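Local coordinates for NimC/NimA family protein (Clostridium acetobutylicum, PDB 2IG6) that binds flavin mononucleotide and, as a member of the NimC/NimA family with a pyridoxamine 5'-phosphate oxidase-like fold, probably acts as an oxidoreductase, at residues 100-103 against 104-108. Residues are numbered along the deposited sequence; the frame is centred on the assembly and turned at random.
Sequences DRRE and VKELA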
# COMPACT_ATOMS: atom_id res chain seq x y z
N ASP A 100 16.32 -19.26 0.06
CA ASP A 100 17.73 -19.10 -0.31
C ASP A 100 18.22 -20.05 -1.40
O ASP A 100 19.41 -20.07 -1.68
CB ASP A 100 18.62 -19.32 0.93
CG ASP A 100 18.84 -18.06 1.74
OD1 ASP A 100 18.73 -16.94 1.19
OD2 ASP A 100 19.19 -18.20 2.94
N ARG A 101 17.35 -20.88 -1.96
CA ARG A 101 17.74 -21.83 -3.00
C ARG A 101 18.11 -21.15 -4.30
O ARG A 101 17.34 -20.38 -4.86
CB ARG A 101 16.61 -22.80 -3.29
CG ARG A 101 16.29 -23.74 -2.16
CD ARG A 101 15.20 -24.69 -2.58
NE ARG A 101 13.94 -24.00 -2.78
CZ ARG A 101 12.83 -24.55 -3.25
NH1 ARG A 101 12.83 -25.83 -3.61
NH2 ARG A 101 11.73 -23.84 -3.37
N ARG A 102 19.29 -21.49 -4.80
CA ARG A 102 19.80 -20.91 -6.03
C ARG A 102 18.85 -21.15 -7.21
O ARG A 102 18.66 -20.25 -8.04
CB ARG A 102 21.18 -21.48 -6.34
CG ARG A 102 21.95 -20.74 -7.40
CD ARG A 102 23.37 -21.33 -7.51
NE ARG A 102 24.23 -20.58 -8.41
CZ ARG A 102 24.18 -20.66 -9.74
NH1 ARG A 102 23.30 -21.46 -10.34
NH2 ARG A 102 25.01 -19.94 -10.47
N GLU A 103 18.24 -22.34 -7.25
CA GLU A 103 17.34 -22.73 -8.34
C GLU A 103 16.12 -21.80 -8.45
O GLU A 103 15.59 -21.57 -9.53
CB GLU A 103 16.86 -24.19 -8.18
CG GLU A 103 15.69 -24.35 -7.18
CD GLU A 103 15.58 -25.75 -6.59
OE1 GLU A 103 16.56 -26.16 -5.93
OE2 GLU A 103 14.52 -26.43 -6.76
N VAL A 104 15.66 -21.27 -7.32
CA VAL A 104 14.50 -20.38 -7.34
C VAL A 104 14.88 -19.02 -7.93
O VAL A 104 14.11 -18.44 -8.69
CB VAL A 104 13.85 -20.19 -5.96
CG1 VAL A 104 12.54 -19.48 -6.11
CG2 VAL A 104 13.61 -21.52 -5.29
N LYS A 105 16.08 -18.54 -7.60
CA LYS A 105 16.60 -17.32 -8.18
C LYS A 105 16.74 -17.44 -9.69
O LYS A 105 16.38 -16.51 -10.42
CB LYS A 105 17.94 -16.93 -7.55
CG LYS A 105 17.81 -16.54 -6.10
CD LYS A 105 19.16 -16.49 -5.42
CE LYS A 105 18.98 -16.36 -3.91
NZ LYS A 105 20.25 -16.52 -3.19
N GLU A 106 17.27 -18.58 -10.16
CA GLU A 106 17.36 -18.84 -11.59
C GLU A 106 16.00 -18.79 -12.27
O GLU A 106 15.85 -18.19 -13.33
CB GLU A 106 18.02 -20.20 -11.86
CG GLU A 106 19.48 -20.21 -11.47
CD GLU A 106 20.16 -21.52 -11.74
OE1 GLU A 106 19.65 -22.56 -11.28
OE2 GLU A 106 21.22 -21.49 -12.41
N LEU A 107 15.02 -19.44 -11.65
CA LEU A 107 13.67 -19.49 -12.20
C LEU A 107 13.04 -18.10 -12.23
O LEU A 107 12.34 -17.76 -13.19
CB LEU A 107 12.79 -20.44 -11.39
CG LEU A 107 11.32 -20.40 -11.83
CD1 LEU A 107 11.14 -21.02 -13.22
CD2 LEU A 107 10.46 -21.10 -10.83
N ALA A 108 13.27 -17.30 -11.20
CA ALA A 108 12.73 -15.95 -11.14
C ALA A 108 13.18 -15.13 -12.34
O ALA A 108 12.39 -14.40 -12.94
CB ALA A 108 13.14 -15.25 -9.87
O HOH W 1 18.70 -14.85 -1.20
O HOH W 2 21.50 -18.88 -3.83
O HOH W 3 20.56 -17.03 -0.61
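Val-104 and Arg-101 meet in the N-terminal first turn of helix 102-111, where Val-104 N is hydrogen-bonded to the carbonyl O of the N-cap residue Arg-101 (3.1 Å), before the i to i+4 pattern sets in with Glu-106 N to Arg-102 O (3.0 Å) and Leu-107 N to Glu-103 O. On the outer face, Arg-102 and Glu-106 form an i to i+4 salt bridge, NH1 to OE2 at 2.9 Å, with the guanidinium and carboxylate planes turned 73° against each other, so the groups do not pair flat. Arg-102 gets there with CG anti to its backbone N (chi1 -166°) and an extended chain; its NH2 also pairs with Asp-122. The Arg-101 chain, bent at chi3, brings its guanidinium to the methyl CG2 of Val-104, with NE 3.5 Å from that carbon, while its NH2 is held by Glu-55 and Asp-99. Glu-103 OE2 makes a long salt bridge of 3.6 Å to Arg-101 NH1, by charge alone since it lies well out of the guanidinium plane; its hydrogen bond is to Tyr-54 OH. Lys-105 stretches back past the helix start, and water joins its NZ to Asp-100: one molecule links NZ (2.7 Å) to Asp-100 O, and another sits between NZ and Asp-100 OD1, 2.6 Å from each; OD1 also takes a bond from Asn-98. Lys-105 stays about 13 Å from the flavin. On the inner side, Val-104 is buried against Tyr-54, Tyr-59 and Val-128, and Ala-108 packs on Phe-52 and Phe-126, seating the helix on strands 52-54, 126-139 and 57-63, the last carrying FMN-binding Val-61 and Ser-62.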